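Local structure of glycolipid-binding domain-containing protein (Pseudomonas aeruginosa, 2H1T) at residues A[22-26]-A[107-111]; A[45-49]-A[136-140]. The protein is of unknown function but belongs to a putative glycolipid-binding family and may take part in glycolipid metabolism. All blocks are in the same frame, centred on the assembly; numbering follows the deposited sequence.

Overall arrangement
The two contacts show how one face of a β-sheet can be partly covered by loops that follow strands of a second sheet. Interaction 1 joins the outermost strand 16-26 of the antiparallel sheet to the loop after strand 102-106; interaction 2 joins strand 45-54, two places further in, to the loop after strand 126-135. Strands 102-106 and 126-135 are parallel neighbours in the mixed sheet. Along the chain the order is 22-26, 45-49, 107-111, 136-140, so the two pairings cross. Their centres lie about 13 Å apart, and they meet where CD of Pro107 packs 3.2 Å from OH of Tyr46. Both also touch the second subunit, into which the antiparallel sheet continues from strand 16-26.

Interaction 1 (A[22-26]-A[107-111]); sequences EALRL and PSPFT
Part polar and part apolar, this buried contact sets alternate side chains of residues 22-26, at the end of strand 16-26, against the loop 107-111 that leads from strand 102-106 to helix 113-119. At its polar end Ser108 donates from OG to OE1 of Glu22 over 2.7 Å, reaching the syn lone pair of that oxygen. The glutamate stretches fully to get there, CG anti to the backbone N (chi1 173°) and the chain extended beyond it. A water gives one hydrogen to the same OE1 and the other to the carbonyl O of Pro107, adding a second bridge. OG of Ser108 also accepts from N of Phe110 at 3.1 Å, an ST turn that ties the serine to its own loop. OE2 of Glu22 is held by Ser33 and Tyr50, so both carboxylate oxygens of this buried acid have partners, which probably eases the cost of burying its charge.

Further along, CD1 of Leu24 lies over one face of the Phe110 ring, 3.7 Å from the centroid and displaced toward the rim, in a CH-pi contact. Leu26 approaches the same ring obliquely, its CD1 4.3 Å from CZ of Phe110. Phe114, in helix 113-119, meets Phe110 edge-to-face, while strands 30-38 and 45-54 supply Ala31 and Tyr50. At its outer edge 22-26 itself pairs antiparallel with a strand of the second subunit.

Interaction 2 (A[45-49]-A[136-140]); sequences PYQLD and APALE. With EDO (1,2-ethanediol), chain D.
Tyr46 of strand 45-54 and Pro137 of the loop 136-140 make the nearest backbone approach, their CA atoms 7.0 Å apart, with a cis peptide bond joining Ala136 to the proline. The pyrrolidine ring of Pro137 is set against the tyrosine: its CB stands 3.9 Å from the centroid of the Tyr46 ring, 13° off the ring normal, making a CH-pi contact over the centre of one face. CG and CD of the proline run on over the CD2-CE2 side of the same ring. With CG of Tyr46 between the backbone N and the carbonyl carbon (chi1 65°), the ring presents this face to Pro137. The methyl of Ala136 reaches the far end of this ring obliquely, CB lying 3.6 Å from CE1 of Tyr46.

Strands 126-135 and 142-152 form a β-hairpin of the mixed sheet, and its loop supplies part of the apolar packing against the antiparallel sheet. Ala136 also touches Leu48, its CB 4.0 Å from CD2 of that leucine. The other methyl of Leu48, CD1, sits 4.2 Å from CD2 of Leu139, which packs as well on Phe65 and Val67 of strand 60-69. The carbonyl oxygens of Ala138 and Leu139 both accept hydrogen bonds from the guanidinium group of Arg74. An ethanediol, probably from the crystallisation liquor, bonds Glu32 and, weakly, O of Asp49 through its O1 (3.4 Å).

Interaction 1 (A[22-26]-A[107-111])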
loop_
_atom_site.group_PDB
_atom_site.type_symbol
_atom_site.label_atom_id
_atom_site.label_comp_id
_atom_site.label_asym_id
_atom_site.label_seq_id
_atom_site.Cartn_x
_atom_site.Cartn_y
_atom_site.Cartn_z
ATOM N N GLU A 22 -5.312 8.075 -2.567
ATOM C CA GLU A 22 -4.359 9.154 -2.479
ATOM C C GLU A 22 -4.903 10.189 -1.495
ATOM O O GLU A 22 -6.068 10.619 -1.586
ATOM C CB GLU A 22 -4.129 9.798 -3.875
ATOM C CG GLU A 22 -3.268 11.032 -3.826
ATOM C CD GLU A 22 -2.904 11.632 -5.163
ATOM O OE1 GLU A 22 -3.579 11.343 -6.137
ATOM O OE2 GLU A 22 -1.931 12.401 -5.218
ATOM N N ALA A 23 -4.035 10.580 -0.558
ATOM C CA ALA A 23 -4.308 11.668 0.392
ATOM C C ALA A 23 -3.318 12.805 0.171
ATOM O O ALA A 23 -2.086 12.640 0.304
ATOM C CB ALA A 23 -4.225 11.166 1.808
ATOM N N LEU A 24 -3.855 13.966 -0.184
ATOM C CA LEU A 24 -3.012 15.091 -0.531
ATOM C C LEU A 24 -3.270 16.313 0.371
ATOM O O LEU A 24 -4.420 16.602 0.734
ATOM C CB LEU A 24 -3.242 15.436 -1.999
ATOM C CG LEU A 24 -2.521 16.624 -2.633
ATOM C CD1 LEU A 24 -2.380 16.336 -4.140
ATOM C CD2 LEU A 24 -3.289 17.918 -2.394
ATOM N N ARG A 25 -2.192 17.025 0.696
ATOM C CA ARG A 25 -2.292 18.314 1.397
ATOM C C ARG A 25 -1.894 19.434 0.437
ATOM O O ARG A 25 -0.839 19.374 -0.189
ATOM C CB ARG A 25 -1.375 18.368 2.615
ATOM C CG ARG A 25 -1.705 19.525 3.548
ATOM C CD ARG A 25 -0.826 19.541 4.798
ATOM N NE ARG A 25 0.586 19.697 4.447
ATOM C CZ ARG A 25 1.494 18.730 4.450
ATOM N NH1 ARG A 25 1.179 17.487 4.820
ATOM N NH2 ARG A 25 2.748 19.019 4.087
ATOM N N LEU A 26 -2.722 20.465 0.360
ATOM C CA LEU A 26 -2.511 21.517 -0.602
ATOM C C LEU A 26 -2.254 22.817 0.122
ATOM O O LEU A 26 -3.053 23.254 0.953
ATOM C CB LEU A 26 -3.733 21.671 -1.522
ATOM C CG LEU A 26 -3.616 22.782 -2.579
ATOM C CD1 LEU A 26 -2.446 22.477 -3.540
ATOM C CD2 LEU A 26 -4.916 22.917 -3.342
ATOM N N PRO A 107 -1.078 7.097 -11.026
ATOM C CA PRO A 107 -2.511 7.365 -11.048
ATOM C C PRO A 107 -2.932 8.491 -10.120
ATOM O O PRO A 107 -3.164 8.264 -8.926
ATOM C CB PRO A 107 -3.083 6.032 -10.563
ATOM C CG PRO A 107 -2.076 5.497 -9.650
ATOM C CD PRO A 107 -0.746 6.038 -10.041
ATOM N N SER A 108 -3.090 9.699 -10.659
ATOM C CA SER A 108 -3.572 10.804 -9.816
ATOM C C SER A 108 -4.395 11.812 -10.578
ATOM O O SER A 108 -3.936 12.403 -11.551
ATOM C CB SER A 108 -2.447 11.533 -9.101
ATOM O OG SER A 108 -2.925 12.674 -8.385
ATOM N N PRO A 109 -5.598 12.103 -10.071
ATOM C CA PRO A 109 -6.354 13.154 -10.767
ATOM C C PRO A 109 -5.974 14.561 -10.290
ATOM O O PRO A 109 -6.472 15.590 -10.824
ATOM C CB PRO A 109 -7.794 12.803 -10.406
ATOM C CG PRO A 109 -7.689 12.278 -9.064
ATOM C CD PRO A 109 -6.386 11.504 -8.979
ATOM N N PHE A 110 -5.068 14.635 -9.321
ATOM C CA PHE A 110 -4.557 15.963 -8.901
ATOM C C PHE A 110 -4.009 16.754 -10.067
ATOM O O PHE A 110 -4.330 17.948 -10.227
ATOM C CB PHE A 110 -3.484 15.886 -7.827
ATOM C CG PHE A 110 -2.898 17.234 -7.461
ATOM C CD1 PHE A 110 -3.731 18.322 -7.126
ATOM C CD2 PHE A 110 -1.559 17.419 -7.423
ATOM C CE1 PHE A 110 -3.215 19.562 -6.794
ATOM C CE2 PHE A 110 -1.039 18.670 -7.092
ATOM C CZ PHE A 110 -1.863 19.733 -6.781
ATOM N N THR A 111 -3.195 16.098 -10.892
ATOM C CA THR A 111 -2.409 16.840 -11.864
ATOM C C THR A 111 -3.210 17.491 -12.994
ATOM O O THR A 111 -2.727 18.398 -13.645
ATOM C CB THR A 111 -1.241 15.990 -12.419
ATOM O OG1 THR A 111 -1.723 14.757 -12.993
ATOM C CG2 THR A 111 -0.247 15.700 -11.294
HETATM O O HOH W 1 -4.920 9.097 -6.944
#

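Interaction 2 (A[45-49]-A[136-140])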
loop_
_atom_site.group_PDB
_atom_site.type_symbol
_atom_site.label_atom_id
_atom_site.label_comp_id
_atom_site.label_asym_id
_atom_site.label_seq_id
_atom_site.Cartn_x
_atom_site.Cartn_y
_atom_site.Cartn_z
ATOM N N PRO A 45 1.686 -4.249 -4.076
ATOM C CA PRO A 45 1.461 -2.833 -3.761
ATOM C C PRO A 45 2.688 -1.940 -3.795
ATOM O O PRO A 45 3.788 -2.389 -3.580
ATOM C CB PRO A 45 0.900 -2.870 -2.329
ATOM C CG PRO A 45 1.424 -4.156 -1.731
ATOM C CD PRO A 45 1.568 -5.124 -2.896
ATOM N N TYR A 46 2.488 -0.665 -4.078
ATOM C CA TYR A 46 3.536 0.321 -3.860
ATOM C C TYR A 46 2.961 1.532 -3.134
ATOM O O TYR A 46 1.746 1.686 -2.986
ATOM C CB TYR A 46 4.224 0.710 -5.193
ATOM C CG TYR A 46 3.321 1.406 -6.176
ATOM C CD1 TYR A 46 3.212 2.801 -6.174
ATOM C CD2 TYR A 46 2.584 0.686 -7.137
ATOM C CE1 TYR A 46 2.350 3.486 -7.095
ATOM C CE2 TYR A 46 1.694 1.377 -8.053
ATOM C CZ TYR A 46 1.610 2.774 -8.022
ATOM O OH TYR A 46 0.765 3.487 -8.871
ATOM N N GLN A 47 3.856 2.356 -2.612
ATOM C CA GLN A 47 3.470 3.638 -2.083
ATOM C C GLN A 47 4.377 4.682 -2.716
ATOM O O GLN A 47 5.614 4.551 -2.664
ATOM C CB GLN A 47 3.607 3.726 -0.575
ATOM C CG GLN A 47 3.222 5.136 -0.042
ATOM C CD GLN A 47 2.932 5.183 1.447
ATOM O OE1 GLN A 47 2.252 4.296 1.992
ATOM N NE2 GLN A 47 3.451 6.220 2.125
ATOM N N LEU A 48 3.718 5.718 -3.250
ATOM C CA LEU A 48 4.369 6.867 -3.857
ATOM C C LEU A 48 4.129 8.062 -2.940
ATOM O O LEU A 48 2.990 8.365 -2.576
ATOM C CB LEU A 48 3.756 7.167 -5.231
ATOM C CG LEU A 48 4.329 8.429 -5.907
ATOM C CD1 LEU A 48 5.795 8.246 -6.195
ATOM C CD2 LEU A 48 3.609 8.732 -7.188
ATOM N N ASP A 49 5.200 8.732 -2.566
ATOM C CA ASP A 49 5.148 10.011 -1.839
ATOM C C ASP A 49 5.690 11.042 -2.799
ATOM O O ASP A 49 6.703 10.818 -3.433
ATOM C CB ASP A 49 6.033 9.975 -0.578
ATOM C CG ASP A 49 5.558 8.964 0.454
ATOM O OD1 ASP A 49 4.352 8.823 0.657
ATOM O OD2 ASP A 49 6.419 8.291 1.070
ATOM N N ALA A 136 3.622 6.072 -12.205
ATOM C CA ALA A 136 4.091 5.229 -11.104
ATOM C C ALA A 136 3.729 3.764 -11.416
ATOM O O ALA A 136 2.714 3.502 -12.065
ATOM C CB ALA A 136 3.443 5.654 -9.774
ATOM N N PRO A 137 4.505 2.810 -10.869
ATOM C CA PRO A 137 5.666 3.013 -9.970
ATOM C C PRO A 137 7.045 3.275 -10.602
ATOM O O PRO A 137 7.988 3.592 -9.877
ATOM C CB PRO A 137 5.689 1.695 -9.164
ATOM C CG PRO A 137 5.113 0.681 -10.073
ATOM C CD PRO A 137 4.159 1.378 -10.994
ATOM N N ALA A 138 7.184 3.150 -11.919
ATOM C CA ALA A 138 8.522 3.192 -12.517
ATOM C C ALA A 138 9.108 4.590 -12.595
ATOM O O ALA A 138 10.323 4.714 -12.614
ATOM C CB ALA A 138 8.532 2.568 -13.864
ATOM N N LEU A 139 8.247 5.599 -12.686
ATOM C CA LEU A 139 8.624 7.019 -12.649
ATOM C C LEU A 139 9.665 7.346 -13.716
ATOM O O LEU A 139 10.696 7.976 -13.435
ATOM C CB LEU A 139 9.159 7.413 -11.268
ATOM C CG LEU A 139 8.276 7.229 -10.032
ATOM C CD1 LEU A 139 9.007 7.841 -8.875
ATOM C CD2 LEU A 139 6.939 7.865 -10.214
ATOM N N GLU A 140 9.391 6.878 -14.932
ATOM C CA GLU A 140 10.218 7.178 -16.116
ATOM C C GLU A 140 9.494 8.209 -16.965
ATOM O O GLU A 140 8.574 7.865 -17.702
ATOM C CB GLU A 140 10.449 5.901 -16.902
ATOM C CG GLU A 140 11.454 5.017 -16.238
ATOM C CD GLU A 140 11.324 3.561 -16.653
ATOM O OE1 GLU A 140 10.361 3.209 -17.388
ATOM O OE2 GLU A 140 12.173 2.769 -16.209
HETATM C C1 EDO D . 8.419 12.979 -0.521
HETATM O O1 EDO D . 8.754 13.107 -1.904
HETATM C C2 EDO D . 7.953 14.321 0.033
HETATM O O2 EDO D . 6.889 14.162 1.001
#